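Long-range contacts in putative uncharacterized protein (Streptococcus mutans, PDB 3BGK), which probably dehydrates the S-form of NAD(P)HX, a damaged hydrate of NAD(P)H, at the expense of ADP, and so would take part in nicotinamide cofactor repair: residues S120-M131 with F145-Q156; M76-S84 with P295-M306. All coordinates share one frame; numbering follows the deposited sequence.

How the contacts relate
Both contacts belong to one alpha/beta three-layer sandwich, and their centres lie about 24 Å apart. Along the chain the order is 76-84, 120-131, 145-156 and 295-306, so contact 1 falls wholly between the two halves of contact 2. Contact 1 spans a short piece of chain: it seats helices 116-125 and 139-151 against strand 128-131 of the central sheet. Contact 2 joins pieces some 210 residues apart, bringing helix 71-83 beside helix 295-310 from the end of the chain. Strand 60-64, next to strand 128-131 in the sheet, leads into helix 71-83 and so connects the two regions. Contact 2 also meets neighbouring subunits of the tetramer, whereas contact 1 stays within its own subunit.

Contact 1: residues S120-M131 with F145-Q156; sequences SEQITAADVVLM and FDVVWQAIEPKQ
The side-chain amide nitrogen of Gln156 is held by two carbonyls where helix 116-125 runs out. NE2 gives a good bond to Ala126 O at 2.8 Å, with an N-H...O angle of 160°; this carbonyl lies close to the amide plane of Gln156, although NE2 itself stands above the carbonyl plane. NE2 also approaches Ile123 O in a bent, weak bond. The other end of the same amide is used too: OE1 accepts from Glu153 N at 2.9 Å, within the type I turn Glu153-Gln156. The bonding at both ends favours this orientation of the amide, and the turn is tied to the helix terminus. The Gln156 side chain reaches there because it stays extended beyond CG.

Strand 128-131, helix 139-151 and strand 157-161 form a beta-alpha-beta unit, and the apolar part of the contact packs its helix on its first strand, with helix 116-125 alongside; the axes of segments 120-125 and 145-151 cross at -41°. Ile123 points from its helix at the other: CD1 lies 3.8 Å from Val148 CA, while CG2 rests against Ala151 CB. Underneath, Val129 sends its two methyls to different partners, CG1 tip to tip with Val148 CG1 and CG2 meeting Ile152 CD1 at 3.8 Å. Val129 and Val148 also touch Ile64 of strand 60-64.

Farther along the strand, selenomethionine Met131 makes a Met-aromatic contact with Phe145. Its SE lies 4.8 Å from the ring centroid, obliquely placed at 47° from the ring normal. A bend at the end of the Met131 chain carries the terminal CE to 3.6 Å from Phe145 CE1, while SE also packs on Val148 CB. Leu167 and Leu168 of helix 163-170 touch the Phe145 side chain as well.

Contact 2: residues M76-S84 with P295-M306; sequences MAALACVNS and PTRISAEITRVM
Two nearly parallel helices, 71-83 and 295-310, pack side by side in this buried contact; the axes of segments 76-83 and 295-306 come within 8.5 Å and run 8° from parallel. No direct hydrogen bond crosses between the segments. Small residues permit the close approach: the CA atoms of Ala80 and Ser299 are 5.0 Å apart, with Ser299 OG lying 3.5 Å from Ala80 CA. One water joins the helices, giving a hydrogen bond to Met76 O at 2.8 Å and pairing with Ser299 OG at 2.7 Å, with a weak link to Pro295 O.

At the start of helix 295-310, Thr296 CG2 meets both Leu79 CD1 and Met76 CG, while its OG1 is hydrogen-bonded to Glu107 OE2 of a neighbouring subunit. One turn beyond Ala80, the Asn83 side chain lies over Ser299 O, with ND2 turned back in a weak bond to Leu79 O. Ile302 spreads its branches over Asn83 and Ser84: CG2, anti to the backbone N, reaches Ser84 CA at 3.7 Å, and CD1 lies near Ser84 OG. That hydroxyl donates to Ala80 O at 2.7 Å, which Ser84 N reaches from the opposite face of the carbonyl. Selenomethionine Met76 packs on Asp251, a predicted (6S)-NADPHX-binding residue, placing this parallel helix pair beside the probable substrate site of this NnrD/CARKD-family enzyme.

Contact 1: residues S120-M131 with F145-Q156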
# COMPACT_ATOMS: atom_id res chain seq x y z
N SER A 120 2.56 -22.04 -19.25
CA SER A 120 2.69 -23.49 -19.38
C SER A 120 3.65 -24.08 -18.34
O SER A 120 3.29 -25.00 -17.61
CB SER A 120 3.15 -23.88 -20.79
OG SER A 120 2.03 -24.13 -21.63
N GLU A 121 4.87 -23.53 -18.28
CA GLU A 121 5.88 -23.93 -17.31
C GLU A 121 5.32 -23.88 -15.89
O GLU A 121 5.53 -24.80 -15.10
CB GLU A 121 7.12 -23.03 -17.41
CG GLU A 121 8.00 -23.28 -18.63
N GLN A 122 4.60 -22.81 -15.58
CA GLN A 122 4.05 -22.60 -14.24
C GLN A 122 2.93 -23.58 -13.88
O GLN A 122 2.78 -23.93 -12.70
CB GLN A 122 3.59 -21.15 -14.04
CG GLN A 122 4.74 -20.14 -13.93
CD GLN A 122 5.67 -20.40 -12.74
OE1 GLN A 122 5.22 -20.75 -11.64
NE2 GLN A 122 6.96 -20.21 -12.95
N ILE A 123 2.17 -24.03 -14.87
CA ILE A 123 1.14 -25.05 -14.64
C ILE A 123 1.79 -26.36 -14.17
O ILE A 123 1.33 -26.95 -13.18
CB ILE A 123 0.23 -25.27 -15.88
CG1 ILE A 123 -0.71 -24.07 -16.07
CG2 ILE A 123 -0.61 -26.53 -15.73
CD1 ILE A 123 -1.15 -23.85 -17.51
N THR A 124 2.86 -26.79 -14.85
CA THR A 124 3.60 -28.01 -14.49
C THR A 124 4.29 -27.94 -13.13
O THR A 124 4.55 -28.97 -12.51
CB THR A 124 4.68 -28.41 -15.54
OG1 THR A 124 5.84 -27.58 -15.37
CG2 THR A 124 4.16 -28.28 -16.97
N ALA A 125 4.63 -26.73 -12.68
CA ALA A 125 5.25 -26.53 -11.37
C ALA A 125 4.23 -26.47 -10.21
O ALA A 125 4.58 -26.63 -9.05
CB ALA A 125 6.11 -25.27 -11.38
N ALA A 126 2.95 -26.26 -10.55
CA ALA A 126 1.89 -26.12 -9.56
C ALA A 126 1.29 -27.46 -9.13
O ALA A 126 1.20 -28.39 -9.93
CB ALA A 126 0.79 -25.21 -10.09
N ASP A 127 0.87 -27.55 -7.86
CA ASP A 127 0.09 -28.68 -7.35
C ASP A 127 -1.41 -28.40 -7.46
O ASP A 127 -2.21 -29.31 -7.67
CB ASP A 127 0.43 -28.96 -5.89
CG ASP A 127 1.90 -29.22 -5.66
OD1 ASP A 127 2.46 -30.13 -6.31
OD2 ASP A 127 2.50 -28.52 -4.81
N VAL A 128 -1.78 -27.13 -7.30
CA VAL A 128 -3.16 -26.69 -7.34
C VAL A 128 -3.28 -25.51 -8.30
O VAL A 128 -2.48 -24.57 -8.24
CB VAL A 128 -3.65 -26.27 -5.92
CG1 VAL A 128 -5.00 -25.54 -5.99
CG2 VAL A 128 -3.73 -27.48 -5.00
N VAL A 129 -4.25 -25.57 -9.21
CA VAL A 129 -4.49 -24.48 -10.14
C VAL A 129 -5.87 -23.88 -9.91
O VAL A 129 -6.89 -24.56 -10.10
CB VAL A 129 -4.29 -24.90 -11.62
CG1 VAL A 129 -4.64 -23.75 -12.58
CG2 VAL A 129 -2.85 -25.35 -11.86
N LEU A 130 -5.90 -22.63 -9.46
CA LEU A 130 -7.15 -21.91 -9.27
C LEU A 130 -7.36 -20.95 -10.42
O LEU A 130 -6.71 -19.91 -10.52
CB LEU A 130 -7.18 -21.17 -7.92
CG LEU A 130 -8.26 -20.11 -7.66
CD1 LEU A 130 -9.69 -20.61 -7.94
CD2 LEU A 130 -8.15 -19.58 -6.25
N MSE A 131 -8.28 -21.30 -11.30
CA MSE A 131 -8.57 -20.47 -12.45
C MSE A 131 -9.97 -19.89 -12.33
O MSE A 131 -10.91 -20.61 -12.01
CB MSE A 131 -8.41 -21.29 -13.71
CG MSE A 131 -8.57 -20.52 -15.00
SE MSE A 131 -8.53 -21.72 -16.54
CE MSE A 131 -9.69 -23.14 -15.88
N PHE A 145 -7.97 -20.28 -20.85
CA PHE A 145 -8.72 -21.43 -20.37
C PHE A 145 -8.22 -22.69 -21.05
O PHE A 145 -7.93 -23.69 -20.39
CB PHE A 145 -10.22 -21.26 -20.63
CG PHE A 145 -11.06 -22.37 -20.05
CD1 PHE A 145 -11.63 -22.24 -18.79
CD2 PHE A 145 -11.28 -23.54 -20.77
CE1 PHE A 145 -12.40 -23.27 -18.25
CE2 PHE A 145 -12.04 -24.57 -20.24
CZ PHE A 145 -12.61 -24.43 -18.98
N ASP A 146 -8.10 -22.61 -22.38
CA ASP A 146 -7.72 -23.75 -23.21
C ASP A 146 -6.26 -24.18 -23.05
O ASP A 146 -5.95 -25.35 -23.24
CB ASP A 146 -8.08 -23.49 -24.68
CG ASP A 146 -9.58 -23.52 -24.93
OD1 ASP A 146 -10.29 -24.37 -24.34
OD2 ASP A 146 -10.06 -22.69 -25.72
N VAL A 147 -5.38 -23.24 -22.71
CA VAL A 147 -3.98 -23.57 -22.41
C VAL A 147 -3.95 -24.42 -21.14
O VAL A 147 -3.43 -25.55 -21.14
CB VAL A 147 -3.09 -22.31 -22.23
CG1 VAL A 147 -1.69 -22.69 -21.72
CG2 VAL A 147 -2.98 -21.54 -23.53
N VAL A 148 -4.54 -23.88 -20.08
CA VAL A 148 -4.65 -24.55 -18.78
C VAL A 148 -5.28 -25.92 -18.94
O VAL A 148 -4.71 -26.91 -18.49
CB VAL A 148 -5.46 -23.69 -17.78
CG1 VAL A 148 -5.74 -24.45 -16.48
CG2 VAL A 148 -4.74 -22.39 -17.51
N TRP A 149 -6.44 -25.97 -19.59
CA TRP A 149 -7.18 -27.21 -19.78
C TRP A 149 -6.36 -28.33 -20.44
O TRP A 149 -6.53 -29.50 -20.11
CB TRP A 149 -8.46 -26.95 -20.58
CG TRP A 149 -9.49 -28.02 -20.40
CD1 TRP A 149 -9.79 -29.04 -21.27
CD2 TRP A 149 -10.33 -28.21 -19.26
NE1 TRP A 149 -10.78 -29.83 -20.74
CE2 TRP A 149 -11.13 -29.35 -19.51
CE3 TRP A 149 -10.50 -27.52 -18.05
CZ2 TRP A 149 -12.08 -29.81 -18.59
CZ3 TRP A 149 -11.44 -27.98 -17.14
CH2 TRP A 149 -12.22 -29.12 -17.42
N GLN A 150 -5.47 -27.96 -21.36
CA GLN A 150 -4.60 -28.95 -22.03
C GLN A 150 -3.31 -29.26 -21.26
O GLN A 150 -2.67 -30.29 -21.51
CB GLN A 150 -4.27 -28.50 -23.46
CG GLN A 150 -5.46 -28.54 -24.43
N ALA A 151 -2.95 -28.39 -20.33
CA ALA A 151 -1.72 -28.54 -19.55
C ALA A 151 -1.92 -29.18 -18.17
O ALA A 151 -0.94 -29.57 -17.52
CB ALA A 151 -1.01 -27.19 -19.43
N ILE A 152 -3.17 -29.30 -17.73
CA ILE A 152 -3.48 -29.92 -16.43
C ILE A 152 -3.10 -31.39 -16.44
O ILE A 152 -3.27 -32.09 -17.44
CB ILE A 152 -4.96 -29.70 -15.99
CG1 ILE A 152 -5.25 -28.22 -15.69
CG2 ILE A 152 -5.33 -30.57 -14.78
CD1 ILE A 152 -4.42 -27.60 -14.56
N GLU A 153 -2.57 -31.84 -15.30
CA GLU A 153 -2.09 -33.20 -15.12
C GLU A 153 -2.99 -33.90 -14.11
O GLU A 153 -3.65 -33.23 -13.31
CB GLU A 153 -0.63 -33.15 -14.65
CG GLU A 153 0.31 -32.31 -15.56
CD GLU A 153 1.66 -31.98 -14.93
OE1 GLU A 153 2.52 -31.43 -15.64
OE2 GLU A 153 1.88 -32.27 -13.72
N PRO A 154 -3.04 -35.25 -14.13
CA PRO A 154 -3.94 -36.02 -13.25
C PRO A 154 -3.71 -35.88 -11.73
O PRO A 154 -4.65 -36.01 -10.95
CB PRO A 154 -3.69 -37.47 -13.68
CG PRO A 154 -3.09 -37.37 -15.06
CD PRO A 154 -2.27 -36.13 -15.03
N LYS A 155 -2.47 -35.62 -11.31
CA LYS A 155 -2.15 -35.44 -9.89
C LYS A 155 -2.50 -34.04 -9.34
O LYS A 155 -2.41 -33.80 -8.13
CB LYS A 155 -0.67 -35.76 -9.62
N GLN A 156 -2.90 -33.14 -10.23
CA GLN A 156 -3.19 -31.76 -9.87
C GLN A 156 -4.64 -31.54 -9.46
O GLN A 156 -5.55 -32.18 -10.00
CB GLN A 156 -2.88 -30.83 -11.04
CG GLN A 156 -1.42 -30.66 -11.36
CD GLN A 156 -1.22 -29.66 -12.48
OE1 GLN A 156 -1.97 -29.65 -13.45
NE2 GLN A 156 -0.20 -28.82 -12.35

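Contact 2: residues M76-S84 with P295-M306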
# COMPACT_ATOMS: atom_id res chain seq x y z
N MSE A 76 -7.39 -10.54 -4.23
CA MSE A 76 -8.09 -10.97 -3.02
C MSE A 76 -8.04 -12.47 -2.82
O MSE A 76 -7.95 -12.95 -1.69
CB MSE A 76 -9.53 -10.45 -3.00
CG MSE A 76 -9.60 -8.98 -2.65
SE MSE A 76 -11.41 -8.27 -2.68
CE MSE A 76 -11.87 -8.49 -4.57
N ALA A 77 -8.07 -13.21 -3.93
CA ALA A 77 -7.84 -14.65 -3.87
C ALA A 77 -6.39 -14.95 -3.49
O ALA A 77 -6.13 -15.82 -2.65
CB ALA A 77 -8.21 -15.30 -5.19
N ALA A 78 -5.45 -14.20 -4.07
CA ALA A 78 -4.04 -14.35 -3.73
C ALA A 78 -3.79 -14.10 -2.24
O ALA A 78 -3.17 -14.93 -1.57
CB ALA A 78 -3.18 -13.42 -4.58
N LEU A 79 -4.28 -12.97 -1.74
CA LEU A 79 -4.18 -12.63 -0.32
C LEU A 79 -4.70 -13.74 0.57
O LEU A 79 -4.05 -14.10 1.55
CB LEU A 79 -4.93 -11.32 -0.02
CG LEU A 79 -4.20 -9.99 -0.27
CD1 LEU A 79 -5.15 -8.82 -0.09
CD2 LEU A 79 -2.98 -9.83 0.64
N ALA A 80 -5.86 -14.30 0.23
CA ALA A 80 -6.43 -15.38 1.01
C ALA A 80 -5.58 -16.64 0.95
O ALA A 80 -5.37 -17.32 1.97
CB ALA A 80 -7.85 -15.68 0.56
N CYS A 81 -5.06 -16.94 -0.24
CA CYS A 81 -4.31 -18.17 -0.46
C CYS A 81 -3.00 -18.19 0.31
O CYS A 81 -2.64 -19.21 0.90
CB CYS A 81 -4.04 -18.38 -1.95
SG CYS A 81 -3.36 -20.01 -2.32
N VAL A 82 -2.29 -17.05 0.31
CA VAL A 82 -1.01 -16.93 1.02
C VAL A 82 -1.26 -16.99 2.52
O VAL A 82 -0.58 -17.72 3.25
CB VAL A 82 -0.25 -15.63 0.65
CG1 VAL A 82 1.05 -15.52 1.44
CG2 VAL A 82 0.08 -15.61 -0.83
N ASN A 83 -2.27 -16.25 2.97
CA ASN A 83 -2.56 -16.16 4.38
C ASN A 83 -3.06 -17.48 4.97
O ASN A 83 -2.88 -17.73 6.15
CB ASN A 83 -3.51 -15.00 4.67
CG ASN A 83 -2.82 -13.64 4.54
OD1 ASN A 83 -1.80 -13.39 5.19
ND2 ASN A 83 -3.36 -12.77 3.71
N SER A 84 -3.66 -18.32 4.12
CA SER A 84 -4.05 -19.68 4.51
C SER A 84 -2.87 -20.65 4.67
O SER A 84 -3.02 -21.74 5.23
CB SER A 84 -5.07 -20.25 3.53
OG SER A 84 -6.21 -19.40 3.48
N PRO A 295 -13.63 -8.43 2.57
CA PRO A 295 -12.85 -9.60 2.16
C PRO A 295 -11.37 -9.55 2.59
O PRO A 295 -10.84 -10.54 3.09
CB PRO A 295 -12.97 -9.58 0.64
CG PRO A 295 -14.27 -8.89 0.38
CD PRO A 295 -14.38 -7.85 1.44
N THR A 296 -10.72 -8.39 2.43
CA THR A 296 -9.31 -8.25 2.84
C THR A 296 -9.12 -8.22 4.36
O THR A 296 -8.03 -8.51 4.85
CB THR A 296 -8.63 -6.98 2.26
OG1 THR A 296 -9.37 -5.82 2.66
CG2 THR A 296 -8.56 -7.06 0.74
N ARG A 297 -10.17 -7.86 5.10
CA ARG A 297 -10.10 -7.87 6.57
C ARG A 297 -10.13 -9.30 7.09
O ARG A 297 -9.53 -9.60 8.12
CB ARG A 297 -11.25 -7.08 7.21
CG ARG A 297 -11.48 -5.66 6.69
CD ARG A 297 -10.54 -4.63 7.29
NE ARG A 297 -10.85 -3.29 6.79
CZ ARG A 297 -10.38 -2.77 5.66
NH1 ARG A 297 -10.73 -1.54 5.29
NH2 ARG A 297 -9.56 -3.47 4.88
N ILE A 298 -10.85 -10.18 6.38
CA ILE A 298 -10.92 -11.61 6.71
C ILE A 298 -9.57 -12.30 6.47
O ILE A 298 -9.13 -13.10 7.29
CB ILE A 298 -12.01 -12.32 5.88
CG1 ILE A 298 -13.40 -11.91 6.37
CG2 ILE A 298 -11.85 -13.83 5.94
CD1 ILE A 298 -14.53 -12.39 5.48
N SER A 299 -8.94 -11.97 5.34
CA SER A 299 -7.63 -12.51 4.96
C SER A 299 -6.55 -12.21 5.99
O SER A 299 -5.72 -13.08 6.29
CB SER A 299 -7.21 -11.97 3.59
OG SER A 299 -7.94 -12.61 2.57
N ALA A 300 -6.58 -10.99 6.52
CA ALA A 300 -5.62 -10.54 7.52
C ALA A 300 -5.67 -11.37 8.81
O ALA A 300 -4.66 -11.50 9.52
CB ALA A 300 -5.84 -9.06 7.83
N GLU A 301 -6.85 -11.94 9.09
CA GLU A 301 -7.11 -12.69 10.33
C GLU A 301 -6.84 -14.19 10.23
O GLU A 301 -6.73 -14.86 11.26
CB GLU A 301 -8.55 -12.47 10.80
CG GLU A 301 -8.89 -11.01 11.14
CD GLU A 301 -8.01 -10.45 12.25
OE1 GLU A 301 -7.78 -11.16 13.26
OE2 GLU A 301 -7.55 -9.30 12.10
N ILE A 302 -6.72 -14.69 9.00
CA ILE A 302 -6.64 -16.13 8.73
C ILE A 302 -5.64 -16.93 9.59
O ILE A 302 -6.07 -17.85 10.29
CB ILE A 302 -6.46 -16.44 7.21
CG1 ILE A 302 -7.70 -16.03 6.42
CG2 ILE A 302 -6.18 -17.93 6.98
CD1 ILE A 302 -7.54 -16.07 4.91
N THR A 303 -4.35 -16.60 9.56
CA THR A 303 -3.38 -17.41 10.32
C THR A 303 -3.56 -17.39 11.83
O THR A 303 -3.33 -18.40 12.48
CB THR A 303 -1.89 -17.13 10.03
OG1 THR A 303 -1.67 -15.74 9.77
CG2 THR A 303 -1.43 -17.97 8.89
N ARG A 304 -3.94 -16.24 12.38
CA ARG A 304 -4.20 -16.17 13.82
C ARG A 304 -5.28 -17.17 14.22
O ARG A 304 -5.17 -17.83 15.25
CB ARG A 304 -4.58 -14.75 14.26
CG ARG A 304 -4.81 -14.62 15.76
CD ARG A 304 -5.31 -13.23 16.16
NE ARG A 304 -6.52 -12.81 15.43
CZ ARG A 304 -7.75 -13.28 15.67
NH1 ARG A 304 -7.96 -14.21 16.59
NH2 ARG A 304 -8.77 -12.82 14.95
N VAL A 305 -6.30 -17.31 13.37
CA VAL A 305 -7.42 -18.19 13.66
C VAL A 305 -7.09 -19.65 13.33
O VAL A 305 -7.47 -20.55 14.07
CB VAL A 305 -8.71 -17.73 12.94
CG1 VAL A 305 -9.87 -18.67 13.24
CG2 VAL A 305 -9.07 -16.30 13.35
N MSE A 306 -6.38 -19.88 12.23
CA MSE A 306 -5.89 -21.22 11.91
C MSE A 306 -4.99 -21.73 13.03
O MSE A 306 -5.08 -22.90 13.41
CB MSE A 306 -5.15 -21.25 10.57
CG MSE A 306 -6.05 -21.10 9.36
SE MSE A 306 -5.14 -21.33 7.66
CE MSE A 306 -4.85 -23.26 7.72
O HOH W 1 -9.08 -11.49 0.43